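Local structure of Baccell_00875 (Bacteroides cellulosilyticus DSM 14838, 5NO8) at residues F148-Y152 against S161-T165; K264-K269 against C332-T338; V387-A393 against Y437-D441; Y487-A491 against Y533-E537. The protein probably acts as a polysaccharide lyase that removes L-rhamnose caps from complex arabinogalactan proteins, with glucuronic acid the likely partner sugar at the cleaved linkage. All coordinates share one frame. Residue numbers count along the deposited sequence, not the author numbering.

Contacts 1 and 2 belong to the beta part of the chain, contacts 3 and 4 to loops of the helical part. Contacts 1 and 2 sit at the outer strands of two different sheets, on opposite sides of the chain's centre. Contact 1 is buried and polar; contact 2 is only partly buried and rests mainly on backbone pairing. Contacts 3 and 4 share helix 448-465, which both touch, and their nearest atoms are about 6 Å apart. Contact 3 is buried and held by carboxylates. Contact 4 is partly buried and mainly aromatic. Contact 1 comes within about 8 Å of contact 4, nearest atoms, near the junction of the beta and helical parts.

Contact 1 (F148-Y152 against S161-T165); sequences FNDNY and SRAHT
The loop 148-152 crosses the start of strand 163-168, outermost in an antiparallel sheet, with end-to-end directions 116° apart. The nearest CA pairs are Asn149 with Arg162 (5.6 Å) and Asp150 with Ala163 (5.1 Å). Asn149 centres an inverse gamma turn, phi/psi -84/68. Its O accepts from Ala163 N at 3.1 Å. Asp150 takes chi1 t, and its OD2 accepts from Thr165 N at 2.9 Å and forms a salt bridge with Arg215. Asp150 OD1 accepts a hydrogen bond from water 1 (2.8 Å), which bonds Tyr152 OH (2.7 Å) and His164 ND1 (2.8 Å). Asn151, chi1 p, accepts at OD1 from Arg162 NE (2.7 Å), and its ND2 donates to Asn149 OD1 at 3.0 Å. Arg162 NH1 donates to Ser161 O (2.9 Å). Water 2 links Arg162 NH2 to Asn151 OD1, 2.9 Å each. Asn149 ND2 bonds Asn53 O. Asn151 O finds no partner. One backbone O and one carboxylate thus serve two NH groups of this edge strand, ordered water fills in, and Arg215 balances Asp150.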
loop_
_atom_site.group_PDB
_atom_site.type_symbol
_atom_site.label_atom_id
_atom_site.label_comp_id
_atom_site.label_asym_id
_atom_site.label_seq_id
_atom_site.Cartn_x
_atom_site.Cartn_y
_atom_site.Cartn_z
ATOM N N PHE A 148 -16.808 0.323 2.886
ATOM C CA PHE A 148 -16.247 -1.001 3.234
ATOM C C PHE A 148 -15.549 -0.906 4.592
ATOM O O PHE A 148 -14.904 0.115 4.914
ATOM C CB PHE A 148 -15.257 -1.499 2.175
ATOM C CG PHE A 148 -15.881 -1.868 0.864
ATOM C CD1 PHE A 148 -16.445 -3.122 0.673
ATOM C CD2 PHE A 148 -15.867 -0.966 -0.199
ATOM C CE1 PHE A 148 -17.017 -3.476 -0.550
ATOM C CE2 PHE A 148 -16.449 -1.303 -1.411
ATOM C CZ PHE A 148 -17.023 -2.550 -1.584
ATOM N N ASN A 149 -15.663 -1.988 5.374
ATOM C CA ASN A 149 -15.234 -2.013 6.782
ATOM C C ASN A 149 -13.737 -2.308 6.886
ATOM O O ASN A 149 -13.329 -3.393 7.307
ATOM C CB ASN A 149 -16.100 -3.046 7.539
ATOM C CG ASN A 149 -16.166 -2.801 9.031
ATOM O OD1 ASN A 149 -15.724 -1.783 9.536
ATOM N ND2 ASN A 149 -16.753 -3.769 9.752
ATOM N N ASP A 150 -12.939 -1.349 6.422
ATOM C CA ASP A 150 -11.491 -1.474 6.300
ATOM C C ASP A 150 -10.896 -0.543 7.345
ATOM O O ASP A 150 -10.726 0.675 7.141
ATOM C CB ASP A 150 -11.024 -1.108 4.884
ATOM C CG ASP A 150 -9.550 -1.437 4.633
ATOM O OD1 ASP A 150 -8.732 -1.467 5.604
ATOM O OD2 ASP A 150 -9.197 -1.689 3.446
ATOM N N ASN A 151 -10.628 -1.113 8.511
ATOM C CA ASN A 151 -10.072 -0.362 9.622
ATOM C C ASN A 151 -9.469 -1.348 10.638
ATOM O O ASN A 151 -9.631 -2.554 10.489
ATOM C CB ASN A 151 -11.135 0.560 10.243
ATOM C CG ASN A 151 -12.436 -0.155 10.500
ATOM O OD1 ASN A 151 -12.502 -0.970 11.413
ATOM N ND2 ASN A 151 -13.477 0.130 9.675
ATOM N N TYR A 152 -8.751 -0.804 11.612
ATOM C CA TYR A 152 -7.847 -1.554 12.464
ATOM C C TYR A 152 -8.152 -1.317 13.942
ATOM O O TYR A 152 -7.350 -0.701 14.636
ATOM C CB TYR A 152 -6.406 -1.114 12.190
ATOM C CG TYR A 152 -5.887 -1.296 10.769
ATOM C CD1 TYR A 152 -6.164 -2.454 10.033
ATOM C CD2 TYR A 152 -5.030 -0.342 10.207
ATOM C CE1 TYR A 152 -5.650 -2.630 8.737
ATOM C CE2 TYR A 152 -4.503 -0.514 8.930
ATOM C CZ TYR A 152 -4.817 -1.634 8.191
ATOM O OH TYR A 152 -4.278 -1.793 6.898
ATOM N N SER A 161 -13.258 -9.982 11.349
ATOM C CA SER A 161 -14.407 -9.085 11.117
ATOM C C SER A 161 -14.137 -7.780 10.370
ATOM O O SER A 161 -14.994 -6.895 10.398
ATOM C CB SER A 161 -15.012 -8.709 12.484
ATOM O OG SER A 161 -15.278 -9.887 13.229
ATOM N N ARG A 162 -12.968 -7.648 9.747
ATOM C CA ARG A 162 -12.642 -6.483 8.908
ATOM C C ARG A 162 -12.060 -6.974 7.602
ATOM O O ARG A 162 -11.681 -8.136 7.477
ATOM C CB ARG A 162 -11.676 -5.521 9.597
ATOM C CG ARG A 162 -12.168 -4.933 10.918
ATOM C CD ARG A 162 -13.367 -4.017 10.688
ATOM N NE ARG A 162 -13.792 -3.343 11.903
ATOM C CZ ARG A 162 -14.565 -3.892 12.847
ATOM N NH1 ARG A 162 -15.010 -5.132 12.731
ATOM N NH2 ARG A 162 -14.876 -3.190 13.929
ATOM N N ALA A 163 -11.997 -6.086 6.620
ATOM C CA ALA A 163 -11.561 -6.493 5.274
ATOM C C ALA A 163 -10.520 -5.544 4.695
ATOM O O ALA A 163 -10.660 -4.331 4.796
ATOM C CB ALA A 163 -12.756 -6.570 4.348
ATOM N N HIS A 164 -9.500 -6.129 4.069
ATOM C CA HIS A 164 -8.597 -5.383 3.185
ATOM C C HIS A 164 -9.346 -5.152 1.869
ATOM O O HIS A 164 -9.698 -6.106 1.164
ATOM C CB HIS A 164 -7.327 -6.176 2.941
ATOM C CG HIS A 164 -6.512 -6.391 4.176
ATOM N ND1 HIS A 164 -6.151 -5.357 5.008
ATOM C CD2 HIS A 164 -5.952 -7.512 4.693
ATOM C CE1 HIS A 164 -5.400 -5.835 5.988
ATOM N NE2 HIS A 164 -5.277 -7.139 5.828
ATOM N N THR A 165 -9.594 -3.888 1.552
ATOM C CA THR A 165 -10.435 -3.539 0.423
ATOM C C THR A 165 -9.567 -3.169 -0.783
ATOM O O THR A 165 -8.925 -2.140 -0.784
ATOM C CB THR A 165 -11.370 -2.408 0.872
ATOM O OG1 THR A 165 -12.081 -2.866 2.045
ATOM C CG2 THR A 165 -12.359 -2.102 -0.162
HETATM O O HOH W 1 -6.236 -2.581 5.215
HETATM O O HOH W 2 -13.881 -0.424 13.922
#

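Contact 2 (K264-K269 against C332-T338)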
loop_
_atom_site.group_PDB
_atom_site.type_symbol
_atom_site.label_atom_id
_atom_site.label_comp_id
_atom_site.label_asym_id
_atom_site.label_seq_id
_atom_site.Cartn_x
_atom_site.Cartn_y
_atom_site.Cartn_z
ATOM N N LYS A 264 5.036 -7.056 -16.649
ATOM C CA LYS A 264 5.586 -6.290 -15.534
ATOM C C LYS A 264 4.882 -4.961 -15.543
ATOM O O LYS A 264 4.217 -4.653 -16.519
ATOM C CB LYS A 264 7.046 -6.009 -15.751
ATOM C CG LYS A 264 7.891 -7.221 -15.889
ATOM C CD LYS A 264 9.337 -6.862 -15.676
ATOM C CE LYS A 264 10.038 -6.413 -16.919
ATOM N NZ LYS A 264 11.414 -7.043 -16.869
ATOM N N TYR A 265 5.039 -4.182 -14.481
ATOM C CA TYR A 265 4.446 -2.836 -14.426
ATOM C C TYR A 265 5.445 -1.720 -14.427
ATOM O O TYR A 265 5.071 -0.559 -14.578
ATOM C CB TYR A 265 3.457 -2.733 -13.245
ATOM C CG TYR A 265 2.353 -3.698 -13.454
ATOM C CD1 TYR A 265 1.257 -3.380 -14.270
ATOM C CD2 TYR A 265 2.412 -4.989 -12.901
ATOM C CE1 TYR A 265 0.266 -4.314 -14.537
ATOM C CE2 TYR A 265 1.412 -5.921 -13.143
ATOM C CZ TYR A 265 0.325 -5.579 -13.955
ATOM O OH TYR A 265 -0.651 -6.498 -14.243
ATOM N N VAL A 266 6.724 -2.054 -14.277
ATOM C CA VAL A 266 7.797 -1.097 -14.427
ATOM C C VAL A 266 8.795 -1.706 -15.417
ATOM O O VAL A 266 9.210 -2.859 -15.256
ATOM C CB VAL A 266 8.498 -0.785 -13.091
ATOM C CG1 VAL A 266 9.643 0.188 -13.307
ATOM C CG2 VAL A 266 7.493 -0.236 -12.089
ATOM N N PHE A 267 9.126 -0.931 -16.441
ATOM C CA PHE A 267 9.986 -1.344 -17.549
ATOM C C PHE A 267 11.202 -0.451 -17.652
ATOM O O PHE A 267 11.099 0.734 -17.398
ATOM C CB PHE A 267 9.214 -1.200 -18.851
ATOM C CG PHE A 267 8.072 -2.129 -18.957
ATOM C CD1 PHE A 267 8.275 -3.429 -19.408
ATOM C CD2 PHE A 267 6.813 -1.761 -18.482
ATOM C CE1 PHE A 267 7.235 -4.328 -19.475
ATOM C CE2 PHE A 267 5.761 -2.664 -18.562
ATOM C CZ PHE A 267 5.966 -3.936 -19.075
ATOM N N GLU A 268 12.355 -1.020 -18.034
ATOM C CA GLU A 268 13.485 -0.233 -18.496
ATOM C C GLU A 268 13.297 0.110 -19.965
ATOM O O GLU A 268 12.720 -0.661 -20.734
ATOM C CB GLU A 268 14.810 -1.007 -18.350
ATOM C CG GLU A 268 15.122 -1.396 -16.915
ATOM C CD GLU A 268 16.492 -2.048 -16.815
ATOM O OE1 GLU A 268 16.852 -2.807 -17.727
ATOM O OE2 GLU A 268 17.213 -1.791 -15.843
ATOM N N LYS A 269 13.803 1.273 -20.352
ATOM C CA LYS A 269 13.661 1.725 -21.713
ATOM C C LYS A 269 14.250 0.661 -22.647
ATOM O O LYS A 269 15.337 0.141 -22.390
ATOM C CB LYS A 269 14.339 3.070 -21.868
ATOM C CG LYS A 269 14.093 3.726 -23.204
ATOM C CD LYS A 269 14.656 5.141 -23.222
ATOM C CE LYS A 269 16.141 5.122 -23.516
ATOM N NZ LYS A 269 16.606 6.531 -23.517
ATOM N N CYS A 332 1.408 1.558 -16.299
ATOM C CA CYS A 332 2.794 1.123 -16.297
ATOM C C CYS A 332 3.722 2.330 -16.234
ATOM O O CYS A 332 3.322 3.463 -16.539
ATOM C CB CYS A 332 3.124 0.324 -17.551
ATOM S SG CYS A 332 2.128 -1.164 -17.675
ATOM N N LEU A 333 4.973 2.071 -15.854
ATOM C CA LEU A 333 5.995 3.100 -15.780
ATOM C C LEU A 333 7.216 2.632 -16.552
ATOM O O LEU A 333 7.605 1.467 -16.441
ATOM C CB LEU A 333 6.409 3.346 -14.318
ATOM C CG LEU A 333 7.460 4.401 -14.037
ATOM C CD1 LEU A 333 6.986 5.796 -14.387
ATOM C CD2 LEU A 333 7.877 4.371 -12.559
ATOM N N VAL A 334 7.808 3.548 -17.302
ATOM C CA VAL A 334 9.096 3.337 -17.948
ATOM C C VAL A 334 10.168 4.198 -17.305
ATOM O O VAL A 334 10.009 5.432 -17.155
ATOM C CB VAL A 334 9.021 3.580 -19.482
ATOM C CG1 VAL A 334 10.364 3.252 -20.136
ATOM C CG2 VAL A 334 7.959 2.703 -20.073
ATOM N N ILE A 335 11.271 3.552 -16.927
ATOM C CA ILE A 335 12.418 4.260 -16.351
ATOM C C ILE A 335 13.583 4.114 -17.350
ATOM O O ILE A 335 13.531 3.246 -18.199
ATOM C CB ILE A 335 12.784 3.732 -14.951
ATOM C CG1 ILE A 335 13.266 2.292 -15.013
ATOM C CG2 ILE A 335 11.589 3.856 -13.998
ATOM C CD1 ILE A 335 13.811 1.793 -13.693
ATOM N N SER A 336 14.628 4.928 -17.216
ATOM C CA SER A 336 15.781 4.877 -18.125
ATOM C C SER A 336 16.400 3.501 -18.030
ATOM O O SER A 336 16.402 2.730 -18.997
ATOM C CB SER A 336 16.841 5.938 -17.744
ATOM O OG SER A 336 17.245 5.824 -16.350
ATOM N N ASN A 337 16.933 3.198 -16.850
ATOM C CA ASN A 337 17.290 1.836 -16.468
ATOM C C ASN A 337 17.598 1.796 -14.981
ATOM O O ASN A 337 17.984 2.809 -14.379
ATOM C CB ASN A 337 18.459 1.248 -17.261
ATOM C CG ASN A 337 19.777 1.897 -16.928
ATOM O OD1 ASN A 337 20.478 1.491 -15.995
ATOM N ND2 ASN A 337 20.123 2.905 -17.701
ATOM N N THR A 338 17.399 0.621 -14.426
ATOM C CA THR A 338 17.340 0.442 -13.018
ATOM C C THR A 338 18.660 0.700 -12.356
ATOM O O THR A 338 18.693 1.354 -11.339
ATOM C CB THR A 338 16.843 -0.966 -12.672
ATOM O OG1 THR A 338 15.644 -1.197 -13.421
ATOM C CG2 THR A 338 16.544 -1.076 -11.227
HETATM O O HOH W 3 19.764 -1.789 -15.189
HETATM O O HOH W 4 17.486 0.887 -20.662
#
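A parallel strand pair at the edge of a mixed eight-stranded sheet passes here into the N-terminus of helix 338-352. The outermost strand 266-268 lies beside the end of strand 326-335. The short axes are 4.7 Å apart at 26°. Val266 faces Leu333, Phe267 faces Val334 and Glu268 faces Ile335. Leu333 N donates to Tyr265 O at 2.9 Å, Phe267 N to Leu333 O at 2.8 Å, and Ile335 N to Phe267 O at 2.9 Å. At the strand end Lys269 N is shared between Ile335 O (2.9 Å) and Ser336 O (3.3 Å). Water 4 joins Lys269 O to Ser336 O.

Val266, Leu333 and Ile335 project on one side of the sheet, with Val266 CG1 4.2 Å from Ile335 CG2. On the other, Phe267 CB lies 4.3 Å from Val334 CG2. Cys332 SG sits at the edge of the Phe267 ring, 4.0 Å from CE2, and 4.2 Å from Tyr265 CD1. Helix 632-644 covers Tyr265 and Val266.

Asn337 is the N-cap residue of the helix, and its ND2 also bonds Asp340. Glu268 OE2 accepts from Thr338 N at 2.8 Å and Thr338 OG1 at 2.9 Å. A carboxylate from the neighbouring strand therefore meets a first-turn NH of the helix, a favourable place for a negative charge, and joins the edge strand to the helix start.

Contact 3 (V387-A393 against Y437-D441)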
loop_
_atom_site.group_PDB
_atom_site.type_symbol
_atom_site.label_atom_id
_atom_site.label_comp_id
_atom_site.label_asym_id
_atom_site.label_seq_id
_atom_site.Cartn_x
_atom_site.Cartn_y
_atom_site.Cartn_z
ATOM N N VAL A 387 9.479 14.364 15.484
ATOM C CA VAL A 387 10.334 13.180 15.662
ATOM C C VAL A 387 10.423 12.335 14.366
ATOM O O VAL A 387 11.443 11.696 14.101
ATOM C CB VAL A 387 9.893 12.338 16.890
ATOM C CG1 VAL A 387 8.561 11.629 16.648
ATOM C CG2 VAL A 387 10.971 11.337 17.287
ATOM N N ASP A 388 9.376 12.370 13.546
ATOM C CA ASP A 388 9.372 11.620 12.290
ATOM C C ASP A 388 10.067 12.341 11.123
ATOM O O ASP A 388 10.103 11.805 10.009
ATOM C CB ASP A 388 7.952 11.182 11.921
ATOM C CG ASP A 388 7.412 10.079 12.842
ATOM O OD1 ASP A 388 8.153 9.120 13.156
ATOM O OD2 ASP A 388 6.236 10.186 13.267
ATOM N N ARG A 389 10.634 13.523 11.375
ATOM C CA ARG A 389 11.410 14.257 10.381
ATOM C C ARG A 389 12.811 14.567 10.929
ATOM O O ARG A 389 13.476 15.506 10.468
ATOM C CB ARG A 389 10.671 15.540 9.986
ATOM C CG ARG A 389 9.307 15.285 9.339
ATOM C CD ARG A 389 8.332 16.453 9.494
ATOM N NE ARG A 389 7.080 16.138 8.804
ATOM C CZ ARG A 389 6.119 15.339 9.271
ATOM N NH1 ARG A 389 6.220 14.776 10.487
ATOM N NH2 ARG A 389 5.031 15.097 8.519
ATOM N N ASP A 390 13.266 13.747 11.879
ATOM C CA ASP A 390 14.524 14.008 12.551
ATOM C C ASP A 390 15.668 13.256 11.867
ATOM O O ASP A 390 15.478 12.649 10.809
ATOM C CB ASP A 390 14.390 13.774 14.089
ATOM C CG ASP A 390 14.382 12.305 14.520
ATOM O OD1 ASP A 390 14.554 11.335 13.734
ATOM O OD2 ASP A 390 14.164 12.107 15.744
ATOM N N GLU A 391 16.844 13.317 12.476
ATOM C CA GLU A 391 18.106 12.903 11.867
ATOM C C GLU A 391 18.496 11.439 12.114
ATOM O O GLU A 391 19.604 11.017 11.747
ATOM C CB GLU A 391 19.222 13.875 12.339
ATOM C CG GLU A 391 19.486 13.879 13.843
ATOM C CD GLU A 391 18.714 14.938 14.624
ATOM O OE1 GLU A 391 17.545 15.269 14.264
ATOM O OE2 GLU A 391 19.281 15.431 15.640
ATOM N N GLY A 392 17.603 10.649 12.721
ATOM C CA GLY A 392 17.859 9.241 12.994
ATOM C C GLY A 392 16.669 8.388 12.601
ATOM O O GLY A 392 15.976 8.691 11.609
ATOM N N ALA A 393 16.415 7.343 13.387
ATOM C CA ALA A 393 15.277 6.445 13.193
ATOM C C ALA A 393 15.254 5.884 11.761
ATOM O O ALA A 393 16.261 5.329 11.311
ATOM C CB ALA A 393 13.964 7.141 13.567
ATOM N N TYR A 437 18.955 6.665 20.379
ATOM C CA TYR A 437 18.005 7.742 20.153
ATOM C C TYR A 437 17.960 8.067 18.657
ATOM O O TYR A 437 18.741 7.526 17.875
ATOM C CB TYR A 437 18.419 8.969 20.958
ATOM C CG TYR A 437 18.331 8.704 22.443
ATOM C CD1 TYR A 437 17.092 8.756 23.101
ATOM C CD2 TYR A 437 19.459 8.351 23.178
ATOM C CE1 TYR A 437 16.994 8.487 24.462
ATOM C CE2 TYR A 437 19.373 8.098 24.540
ATOM C CZ TYR A 437 18.140 8.163 25.175
ATOM O OH TYR A 437 18.034 7.892 26.525
ATOM N N SER A 438 17.053 8.953 18.285
ATOM C CA SER A 438 16.892 9.371 16.894
ATOM C C SER A 438 17.317 10.829 16.647
ATOM O O SER A 438 17.319 11.266 15.500
ATOM C CB SER A 438 15.439 9.125 16.462
ATOM O OG SER A 438 14.534 10.037 17.084
ATOM N N SER A 439 17.652 11.596 17.700
ATOM C CA SER A 439 18.149 12.959 17.542
ATOM C C SER A 439 19.310 13.256 18.521
ATOM O O SER A 439 19.483 12.548 19.528
ATOM C CB SER A 439 17.012 13.980 17.677
ATOM O OG SER A 439 16.420 13.918 18.971
ATOM N N VAL A 440 20.111 14.266 18.173
ATOM C CA VAL A 440 21.361 14.581 18.893
ATOM C C VAL A 440 21.122 15.077 20.329
ATOM O O VAL A 440 21.948 14.826 21.195
ATOM C CB VAL A 440 22.264 15.579 18.138
ATOM C CG1 VAL A 440 22.651 15.018 16.760
ATOM C CG2 VAL A 440 21.612 16.954 17.982
ATOM N N ASP A 441 20.007 15.757 20.568
ATOM C CA ASP A 441 19.571 16.095 21.944
ATOM C C ASP A 441 19.410 14.873 22.883
ATOM O O ASP A 441 19.614 14.990 24.094
ATOM C CB ASP A 441 18.257 16.904 21.928
ATOM C CG ASP A 441 17.135 16.201 21.153
ATOM O OD1 ASP A 441 17.116 16.336 19.908
ATOM O OD2 ASP A 441 16.288 15.516 21.777
HETATM O O HOH W 5 18.023 6.259 15.602
#
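Ser438 sets its CB against Ala393, 3.8 Å from Ala393 CB, and its OG lies 3.8 Å from Val387 CG2. From that position Ser438 OG donates a very short hydrogen bond, 2.5 Å, to Asp390 OD2. Asp390 points toward the other segment. Its OD1 accepts from Gly392 N at 3.3 Å, which makes an Asx turn, and also forms a salt bridge with Arg395. Gly392 N is closer still to Ser438 O (2.9 Å), but the angle is poor and this is not a hydrogen bond. The two CA atoms of Gly392 and Ser438 are 4.0 Å apart. A CB on Gly392 would fall 2.6 Å from Ser438 O, so the approach needs glycine.

Glu391 swings its side chain across, and its OE2 accepts from Val440 N at 2.9 Å. Both Glu391 and Val440 touch Phe424 of helix 412-429. Water 5 accepts from Ala393 N (2.9 Å) and donates to Tyr437 O (2.7 Å).

Both segments lie in connections that lead into helices, 396-409 and 448-465, in a run of helices consistent with an alpha/alpha toroid. Two neighbouring acids of one loop thus take up a hydroxyl and a backbone NH of the other, joining the loops through buried carboxylates.

Contact 4 (Y487-A491 against Y533-E537)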
loop_
_atom_site.group_PDB
_atom_site.type_symbol
_atom_site.label_atom_id
_atom_site.label_comp_id
_atom_site.label_asym_id
_atom_site.label_seq_id
_atom_site.Cartn_x
_atom_site.Cartn_y
_atom_site.Cartn_z
ATOM N N TYR A 487 11.623 -9.625 24.356
ATOM C CA TYR A 487 11.765 -10.544 23.229
ATOM C C TYR A 487 10.614 -10.576 22.212
ATOM O O TYR A 487 10.757 -11.161 21.151
ATOM C CB TYR A 487 12.039 -11.943 23.782
ATOM C CG TYR A 487 13.420 -11.997 24.377
ATOM C CD1 TYR A 487 14.533 -12.113 23.553
ATOM C CD2 TYR A 487 13.628 -11.850 25.747
ATOM C CE1 TYR A 487 15.815 -12.123 24.073
ATOM C CE2 TYR A 487 14.915 -11.860 26.281
ATOM C CZ TYR A 487 16.003 -12.003 25.432
ATOM O OH TYR A 487 17.291 -12.013 25.909
ATOM N N GLY A 488 9.498 -9.931 22.506
ATOM C CA GLY A 488 8.312 -10.021 21.642
ATOM C C GLY A 488 7.968 -8.743 20.905
ATOM O O GLY A 488 6.794 -8.537 20.579
ATOM N N PHE A 489 8.963 -7.877 20.654
ATOM C CA PHE A 489 8.742 -6.640 19.892
ATOM C C PHE A 489 8.847 -7.023 18.410
ATOM O O PHE A 489 9.845 -7.618 17.984
ATOM C CB PHE A 489 9.777 -5.574 20.280
ATOM C CG PHE A 489 9.427 -4.156 19.853
ATOM C CD1 PHE A 489 9.563 -3.747 18.516
ATOM C CD2 PHE A 489 9.035 -3.206 20.792
ATOM C CE1 PHE A 489 9.273 -2.438 18.134
ATOM C CE2 PHE A 489 8.755 -1.899 20.419
ATOM C CZ PHE A 489 8.864 -1.511 19.085
ATOM N N TYR A 490 7.829 -6.673 17.627
ATOM C CA TYR A 490 7.746 -7.045 16.215
ATOM C C TYR A 490 8.447 -5.984 15.369
ATOM O O TYR A 490 7.827 -5.280 14.548
ATOM C CB TYR A 490 6.296 -7.201 15.785
ATOM C CG TYR A 490 5.623 -8.452 16.298
ATOM C CD1 TYR A 490 5.393 -8.656 17.663
ATOM C CD2 TYR A 490 5.209 -9.431 15.414
ATOM C CE1 TYR A 490 4.777 -9.827 18.112
ATOM C CE2 TYR A 490 4.588 -10.599 15.850
ATOM C CZ TYR A 490 4.374 -10.795 17.207
ATOM O OH TYR A 490 3.745 -11.971 17.609
ATOM N N ALA A 491 9.752 -5.903 15.530
ATOM C CA ALA A 491 10.523 -4.829 14.903
ATOM C C ALA A 491 10.704 -5.154 13.425
ATOM O O ALA A 491 10.736 -6.320 13.048
ATOM C CB ALA A 491 11.882 -4.702 15.576
ATOM N N TYR A 533 -1.478 -10.593 17.165
ATOM C CA TYR A 533 -0.401 -9.626 17.015
ATOM C C TYR A 533 -0.629 -8.486 17.999
ATOM O O TYR A 533 -1.712 -7.889 18.002
ATOM C CB TYR A 533 -0.373 -9.063 15.593
ATOM C CG TYR A 533 -0.126 -10.073 14.502
ATOM C CD1 TYR A 533 1.165 -10.519 14.208
ATOM C CD2 TYR A 533 -1.167 -10.550 13.735
ATOM C CE1 TYR A 533 1.390 -11.433 13.194
ATOM C CE2 TYR A 533 -0.957 -11.459 12.717
ATOM C CZ TYR A 533 0.322 -11.897 12.452
ATOM O OH TYR A 533 0.495 -12.788 11.440
ATOM N N PRO A 534 0.373 -8.160 18.827
ATOM C CA PRO A 534 0.224 -6.971 19.663
ATOM C C PRO A 534 0.162 -5.671 18.846
ATOM O O PRO A 534 0.709 -5.600 17.725
ATOM C CB PRO A 534 1.483 -6.976 20.558
ATOM C CG PRO A 534 2.305 -8.143 20.159
ATOM C CD PRO A 534 1.730 -8.735 18.912
ATOM N N ALA A 535 -0.497 -4.658 19.402
ATOM C CA ALA A 535 -0.567 -3.362 18.747
ATOM C C ALA A 535 0.802 -2.698 18.866
ATOM O O ALA A 535 1.494 -2.865 19.872
ATOM C CB ALA A 535 -1.644 -2.487 19.378
ATOM N N HIS A 536 1.202 -1.974 17.826
ATOM C CA HIS A 536 2.415 -1.155 17.872
ATOM C C HIS A 536 1.991 0.278 17.568
ATOM O O HIS A 536 1.122 0.811 18.256
ATOM C CB HIS A 536 3.494 -1.723 16.928
ATOM C CG HIS A 536 4.086 -3.013 17.403
ATOM N ND1 HIS A 536 3.388 -4.202 17.397
ATOM C CD2 HIS A 536 5.309 -3.296 17.914
ATOM C CE1 HIS A 536 4.154 -5.161 17.886
ATOM N NE2 HIS A 536 5.327 -4.639 18.197
ATOM N N GLU A 537 2.568 0.914 16.550
ATOM C CA GLU A 537 2.263 2.306 16.255
ATOM C C GLU A 537 0.936 2.414 15.479
ATOM O O GLU A 537 0.300 3.470 15.445
ATOM C CB GLU A 537 3.470 2.943 15.552
ATOM C CG GLU A 537 4.662 3.000 16.525
ATOM C CD GLU A 537 5.987 3.456 15.928
ATOM O OE1 GLU A 537 6.087 3.595 14.686
ATOM O OE2 GLU A 537 6.942 3.650 16.726
#
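Tyr487, where the loop leaves helix 469-485, turns to helix 509-529: its OH bonds Asp518. Past Gly488 the chain reaches Phe489, the first residue to meet the second segment. The CA-to-CB bond of Phe489 points away, but with chi1 t the ring end comes round to His536. His536 presents its edge to the Phe489 face, with centroids 5.2 Å apart, planes at 83°, and Phe489 CE1 4.1 Å from His536 CD2. Tyr449 of helix 448-465 adds a further edge-to-face partner to Phe489.

Tyr490 is the centre of an inverse gamma turn, closed by a weak bond from Ala491 N to Phe489 O (3.0 Å). Its own N donates to His536 NE2 at 3.3 Å. His536 ND1 donates weakly to Pro534 O at 3.0 Å, which fits NE2 being the acceptor.

Each segment here is a loop linking two helices, as expected in an alpha/alpha helical domain. Phe489, Tyr490 and His536 form an aromatic cluster between those loops. The Tyr490 ring also packs on the second segment, CE1 3.3 Å from Pro534 CD and CE2 3.8 Å from Tyr533 CD1. It stacks with Phe526, and its OH bonds Asn529.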